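Local coordinates for ferrous IRON transport protein B homolog (Methanocaldococcus jannaschii, PDB 2WJI) that forms the cytosolic GTP-binding domain of FeoB, a probable GTP-driven ferrous iron transporter, and binds GDP more tightly than GTP, at residues 83-88 with 109-114; 89-94 with 116-121. All coordinates share one frame; numbering follows the deposited sequence.

Both interactions follow the same two neighbouring strands, 84-90 and 111-116, whose pairing begins in interaction 1 and finishes in interaction 2; a probable hydrogen bond from V89 N to A114 O joins them, their centres lying about 17 Å apart. Interaction 1 sits near the centre of the G domain, about 6 Å from the centre of the chain, and consists of a parallel ladder flanked by aliphatic side chains. Interaction 2, about 13 Å from that centre, is also largely buried, but there the strands give way to a turn and a short helix, and aliphatic packing is joined by charge, bound water and the guanine nucleotide.

Interaction 1: residues 83-88 with 109-114; sequences DLVVNI and ANLLLA
Strands 84-88 and 111-114 run parallel, with V85 opposite L111 and I88 opposite A114, and their axes approach to 4.6 Å at 28°. They form the two strands of a beta-alpha-beta unit whose crossover is helix 94-106, in the central sheet of a P-loop GTPase. The ladder opens with V85 N, which donates to N110 O at 2.8 Å. L112 is then gripped at both its N and its O: N donates to V85 O, and O accepts from N87 N. At the far end A114 N reaches N87 O at 2.9 Å.

On one face, L84 CD1 lies 3.7 Å from L112 CB, the two leucines crossing obliquely, and further along A114 CB touches both V86 CG1 and I88 CG1. Helix 152-162 covers the leucine pair, through I159. The other face turns to helix 94-106. There L111 CD1 bridges the strands, touching V85 CG1 and, also at 3.7 Å, N87 CB. L113 lies beside N87 and points the same way, its CD1 3.4 Å from N87 CB. Where the strands begin, V85 CG2 meets the methyl of A109. N110 closes that end: CG is anti to the backbone N (chi1 -170°) and the amide stands out on the L84 side, where ND2, which also donates to A162 O, bonds to D83 O at 2.9 Å, that oxygen lying close to the amide plane.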
loop_
_atom_site.group_PDB
_atom_site.type_symbol
_atom_site.label_atom_id
_atom_site.label_comp_id
_atom_site.label_asym_id
_atom_site.label_seq_id
_atom_site.Cartn_x
_atom_site.Cartn_y
_atom_site.Cartn_z
ATOM N N ASP A 83 12.131 -1.472 3.332
ATOM C CA ASP A 83 12.497 -2.426 2.288
ATOM C C ASP A 83 11.496 -2.388 1.133
ATOM O O ASP A 83 11.849 -2.628 -0.022
ATOM C CB ASP A 83 12.573 -3.845 2.859
ATOM C CG ASP A 83 13.696 -4.005 3.874
ATOM O OD1 ASP A 83 14.861 -3.709 3.531
ATOM O OD2 ASP A 83 13.411 -4.428 5.014
ATOM N N LEU A 84 10.242 -2.085 1.443
ATOM C CA LEU A 84 9.220 -1.978 0.406
ATOM C C LEU A 84 8.198 -0.929 0.805
ATOM O O LEU A 84 7.772 -0.875 1.960
ATOM C CB LEU A 84 8.520 -3.337 0.183
ATOM C CG LEU A 84 7.363 -3.380 -0.828
ATOM C CD1 LEU A 84 7.837 -2.966 -2.212
ATOM C CD2 LEU A 84 6.688 -4.764 -0.891
ATOM N N VAL A 85 7.816 -0.086 -0.148
ATOM C CA VAL A 85 6.699 0.821 0.062
ATOM C C VAL A 85 5.518 0.263 -0.716
ATOM O O VAL A 85 5.592 0.102 -1.938
ATOM C CB VAL A 85 7.027 2.260 -0.390
ATOM C CG1 VAL A 85 5.774 3.140 -0.360
ATOM C CG2 VAL A 85 8.122 2.863 0.490
ATOM N N VAL A 86 4.446 -0.071 -0.002
ATOM C CA VAL A 86 3.243 -0.573 -0.640
ATOM C C VAL A 86 2.296 0.609 -0.854
ATOM O O VAL A 86 1.666 1.102 0.087
ATOM C CB VAL A 86 2.553 -1.686 0.192
ATOM C CG1 VAL A 86 1.278 -2.135 -0.479
ATOM C CG2 VAL A 86 3.478 -2.884 0.377
ATOM N N ASN A 87 2.222 1.080 -2.093
ATOM C CA ASN A 87 1.401 2.239 -2.411
ATOM C C ASN A 87 -0.016 1.763 -2.710
ATOM O O ASN A 87 -0.279 1.122 -3.743
ATOM C CB ASN A 87 2.012 3.016 -3.584
ATOM C CG ASN A 87 1.209 4.252 -3.972
ATOM O OD1 ASN A 87 0.454 4.824 -3.172
ATOM N ND2 ASN A 87 1.380 4.675 -5.220
ATOM N N ILE A 88 -0.921 2.044 -1.777
ATOM C CA ILE A 88 -2.310 1.618 -1.922
ATOM C C ILE A 88 -3.074 2.684 -2.680
ATOM O O ILE A 88 -3.052 3.860 -2.308
ATOM C CB ILE A 88 -2.969 1.358 -0.560
ATOM C CG1 ILE A 88 -2.235 0.210 0.147
ATOM C CG2 ILE A 88 -4.458 1.041 -0.741
ATOM C CD1 ILE A 88 -2.431 0.171 1.644
ATOM N N ALA A 109 12.009 5.098 -4.047
ATOM C CA ALA A 109 11.440 4.086 -3.172
ATOM C C ALA A 109 11.258 2.772 -3.923
ATOM O O ALA A 109 10.866 2.772 -5.088
ATOM C CB ALA A 109 10.113 4.564 -2.602
ATOM N N ASN A 110 11.585 1.661 -3.263
ATOM C CA ASN A 110 11.246 0.334 -3.770
ATOM C C ASN A 110 9.743 0.145 -3.646
ATOM O O ASN A 110 9.215 0.011 -2.544
ATOM C CB ASN A 110 11.966 -0.754 -2.974
ATOM C CG ASN A 110 11.839 -2.124 -3.617
ATOM O OD1 ASN A 110 11.609 -2.235 -4.821
ATOM N ND2 ASN A 110 11.999 -3.174 -2.820
ATOM N N LEU A 111 9.052 0.121 -4.776
ATOM C CA LEU A 111 7.615 0.344 -4.759
ATOM C C LEU A 111 6.810 -0.842 -5.269
ATOM O O LEU A 111 7.261 -1.587 -6.137
ATOM C CB LEU A 111 7.291 1.587 -5.583
ATOM C CG LEU A 111 5.897 2.191 -5.465
ATOM C CD1 LEU A 111 5.630 2.676 -4.044
ATOM C CD2 LEU A 111 5.764 3.333 -6.456
ATOM N N LEU A 112 5.611 -0.993 -4.712
ATOM C CA LEU A 112 4.655 -2.013 -5.124
ATOM C C LEU A 112 3.261 -1.418 -4.996
ATOM O O LEU A 112 2.923 -0.811 -3.975
ATOM C CB LEU A 112 4.757 -3.247 -4.237
ATOM C CG LEU A 112 3.646 -4.278 -4.442
ATOM C CD1 LEU A 112 3.629 -4.736 -5.884
ATOM C CD2 LEU A 112 3.826 -5.476 -3.509
ATOM N N LEU A 113 2.452 -1.599 -6.030
ATOM C CA LEU A 113 1.148 -0.959 -6.094
ATOM C C LEU A 113 0.036 -1.937 -5.720
ATOM O O LEU A 113 -0.128 -2.975 -6.357
ATOM C CB LEU A 113 0.921 -0.413 -7.501
ATOM C CG LEU A 113 0.380 1.010 -7.601
ATOM C CD1 LEU A 113 1.183 1.909 -6.691
ATOM C CD2 LEU A 113 0.446 1.506 -9.037
ATOM N N ALA A 114 -0.709 -1.607 -4.671
ATOM C CA ALA A 114 -1.889 -2.363 -4.291
ATOM C C ALA A 114 -3.125 -1.592 -4.746
ATOM O O ALA A 114 -3.432 -0.519 -4.225
ATOM C CB ALA A 114 -1.912 -2.603 -2.787
#

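Interaction 2: residues 89-94 with 116-121; sequences VDATAL and NKMDLA. With GNP (phosphoaminophosphonic acid-guanylate ester), chain C.
A91 and N116 continue the parallel pairing of the two strands: A91 N donates to N116 O at 2.9 Å, and N116 N donates to V89 O. The chain then leaves the sheet in a type I turn from D90 to A93, while 116-121, which begins with the NKxD (G4) motif N116-D119 of GTPases, enters a helix. The packing is tight beneath the turn, where A91 CB meets M118 SD and the methyl of A121, and T92 CG2 sits 3.5 Å from A121 N and against L120 CG.

Toward the lysine end the contact is polar, and its charged tips are only loosely coupled. D90 CG is anti to the backbone N (chi1 -177°), and OD1 accepts from T92 N and T92 OG1, both at 2.9 Å and both from one face of the carboxylate; the first bond makes an Asx turn. The K117 chain passes over the carboxylate, its CD 3.5 Å from D90 OD1. The charged ends stay 4.0 Å apart, D90 OD2 to K117 NZ; a water bonds to D90 OD2 and lies so near K117 NZ that this second link is doubtful in detail. An alanine in place of D90 would probably leave T92 without its turn acceptor and the K117 chain with a gap along its flank.

Extended beyond CG, K117 runs past the guanine to put NZ 3.2 Å from the ribose O4', and NZ also bonds to N13 O. D119 OD2 takes guanine N1-H almost straight (177°), with OD1 on N2. A carboxylate meeting two N-H groups reads guanine specifically, and the nearby negative charge of D90 would probably help keep the lysine protonated.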
loop_
_atom_site.group_PDB
_atom_site.type_symbol
_atom_site.label_atom_id
_atom_site.label_comp_id
_atom_site.label_asym_id
_atom_site.label_seq_id
_atom_site.Cartn_x
_atom_site.Cartn_y
_atom_site.Cartn_z
ATOM N N VAL A 89 -3.727 2.269 -3.758
ATOM C CA VAL A 89 -4.450 3.186 -4.624
ATOM C C VAL A 89 -5.897 2.728 -4.830
ATOM O O VAL A 89 -6.188 1.529 -4.831
ATOM C CB VAL A 89 -3.737 3.334 -5.987
ATOM C CG1 VAL A 89 -2.258 3.657 -5.780
ATOM C CG2 VAL A 89 -3.888 2.079 -6.806
ATOM N N ASP A 90 -6.797 3.695 -4.988
ATOM C CA ASP A 90 -8.213 3.411 -5.200
ATOM C C ASP A 90 -8.446 3.200 -6.687
ATOM O O ASP A 90 -8.198 4.098 -7.490
ATOM C CB ASP A 90 -9.060 4.577 -4.671
ATOM C CG ASP A 90 -10.570 4.334 -4.793
ATOM O OD1 ASP A 90 -10.998 3.360 -5.454
ATOM O OD2 ASP A 90 -11.336 5.145 -4.221
ATOM N N ALA A 91 -8.909 2.005 -7.054
ATOM C CA ALA A 91 -9.158 1.673 -8.457
ATOM C C ALA A 91 -10.165 2.616 -9.108
ATOM O O ALA A 91 -10.168 2.764 -10.328
ATOM C CB ALA A 91 -9.631 0.240 -8.596
ATOM N N THR A 92 -11.021 3.240 -8.303
ATOM C CA THR A 92 -12.048 4.136 -8.854
ATOM C C THR A 92 -11.635 5.610 -8.899
ATOM O O THR A 92 -12.436 6.473 -9.264
ATOM C CB THR A 92 -13.401 4.017 -8.112
ATOM O OG1 THR A 92 -13.266 4.518 -6.775
ATOM C CG2 THR A 92 -13.873 2.567 -8.090
ATOM N N ALA A 93 -10.394 5.904 -8.516
ATOM C CA ALA A 93 -9.889 7.273 -8.599
ATOM C C ALA A 93 -8.407 7.261 -8.937
ATOM O O ALA A 93 -7.583 7.812 -8.206
ATOM C CB ALA A 93 -10.138 8.026 -7.294
ATOM N N LEU A 94 -8.072 6.644 -10.062
ATOM C CA LEU A 94 -6.675 6.367 -10.381
ATOM C C LEU A 94 -5.855 7.639 -10.588
ATOM O O LEU A 94 -4.789 7.785 -9.994
ATOM C CB LEU A 94 -6.575 5.466 -11.609
ATOM C CG LEU A 94 -5.688 4.243 -11.410
ATOM C CD1 LEU A 94 -6.097 3.541 -10.124
ATOM C CD2 LEU A 94 -5.791 3.305 -12.602
ATOM N N ASN A 116 -6.732 -1.227 -4.813
ATOM C CA ASN A 116 -7.847 -1.603 -3.966
ATOM C C ASN A 116 -9.211 -1.187 -4.522
ATOM O O ASN A 116 -9.304 -0.427 -5.487
ATOM C CB ASN A 116 -7.644 -1.015 -2.569
ATOM C CG ASN A 116 -8.448 -1.742 -1.510
ATOM O OD1 ASN A 116 -8.724 -2.931 -1.640
ATOM N ND2 ASN A 116 -8.814 -1.033 -0.445
ATOM N N LYS A 117 -10.264 -1.709 -3.900
ATOM C CA LYS A 117 -11.639 -1.397 -4.260
ATOM C C LYS A 117 -11.988 -1.867 -5.671
ATOM O O LYS A 117 -12.760 -1.218 -6.376
ATOM C CB LYS A 117 -11.920 0.104 -4.087
ATOM C CG LYS A 117 -11.578 0.621 -2.691
ATOM C CD LYS A 117 -12.133 2.032 -2.458
ATOM C CE LYS A 117 -11.877 2.474 -1.024
ATOM N NZ LYS A 117 -12.581 3.744 -0.680
ATOM N N MET A 118 -11.429 -3.007 -6.076
ATOM C CA MET A 118 -11.703 -3.538 -7.408
ATOM C C MET A 118 -13.168 -3.909 -7.534
ATOM O O MET A 118 -13.739 -3.863 -8.624
ATOM C CB MET A 118 -10.822 -4.755 -7.718
ATOM C CG MET A 118 -9.348 -4.431 -7.937
ATOM S SD MET A 118 -9.012 -3.561 -9.486
ATOM C CE MET A 118 -9.321 -4.869 -10.677
ATOM N N ASP A 119 -13.784 -4.280 -6.418
ATOM C CA ASP A 119 -15.204 -4.612 -6.422
ATOM C C ASP A 119 -16.056 -3.366 -6.733
ATOM O O ASP A 119 -17.070 -3.450 -7.432
ATOM C CB ASP A 119 -15.624 -5.218 -5.082
ATOM C CG ASP A 119 -15.441 -4.249 -3.920
ATOM O OD1 ASP A 119 -16.424 -3.987 -3.194
ATOM O OD2 ASP A 119 -14.318 -3.739 -3.733
ATOM N N LEU A 120 -15.643 -2.216 -6.212
ATOM C CA LEU A 120 -16.344 -0.965 -6.501
ATOM C C LEU A 120 -16.206 -0.629 -7.985
ATOM O O LEU A 120 -17.191 -0.314 -8.651
ATOM C CB LEU A 120 -15.823 0.179 -5.620
ATOM C CG LEU A 120 -16.665 1.461 -5.578
ATOM C CD1 LEU A 120 -18.110 1.137 -5.219
ATOM C CD2 LEU A 120 -16.074 2.481 -4.597
ATOM N N ALA A 121 -14.984 -0.712 -8.503
ATOM C CA ALA A 121 -14.752 -0.470 -9.922
ATOM C C ALA A 121 -15.653 -1.353 -10.778
ATOM O O ALA A 121 -16.319 -0.877 -11.700
ATOM C CB ALA A 121 -13.294 -0.704 -10.271
HETATM P PG GNP C . -7.570 7.114 6.270
HETATM O O1G GNP C . -6.665 6.491 7.285
HETATM O O2G GNP C . -6.834 7.916 5.213
HETATM O O3G GNP C . -8.498 7.933 7.134
HETATM N N3B GNP C . -8.450 5.994 5.532
HETATM P PB GNP C . -7.994 4.524 5.087
HETATM O O1B GNP C . -7.088 4.621 3.925
HETATM O O2B GNP C . -7.450 3.837 6.258
HETATM O O3A GNP C . -9.240 3.750 4.624
HETATM P PA GNP C . -10.021 2.666 5.406
HETATM O O1A GNP C . -9.319 1.364 5.265
HETATM O O2A GNP C . -10.338 3.098 6.786
HETATM O "O5'" GNP C . -11.375 2.524 4.632
HETATM C "C5'" GNP C . -11.944 3.661 3.995
HETATM C "C4'" GNP C . -13.305 3.302 3.427
HETATM O "O4'" GNP C . -13.163 2.541 2.198
HETATM C "C3'" GNP C . -14.178 2.460 4.352
HETATM O "O3'" GNP C . -15.543 2.809 4.156
HETATM C "C2'" GNP C . -13.927 1.056 3.842
HETATM O "O2'" GNP C . -15.019 0.199 4.097
HETATM C "C1'" GNP C . -13.834 1.314 2.346
HETATM N N9 GNP C . -13.108 0.252 1.671
HETATM C C8 GNP C . -11.893 -0.278 2.039
HETATM N N7 GNP C . -11.498 -1.237 1.245
HETATM C C5 GNP C . -12.521 -1.357 0.304
HETATM C C6 GNP C . -12.656 -2.228 -0.805
HETATM O O6 GNP C . -11.870 -3.110 -1.190
HETATM N N1 GNP C . -13.850 -2.019 -1.500
HETATM C C2 GNP C . -14.799 -1.079 -1.163
HETATM N N2 GNP C . -15.889 -1.022 -1.951
HETATM N N3 GNP C . -14.680 -0.253 -0.128
HETATM C C4 GNP C . -13.524 -0.448 0.558
HETATM O O HOH W 1 -13.594 5.160 -2.533
#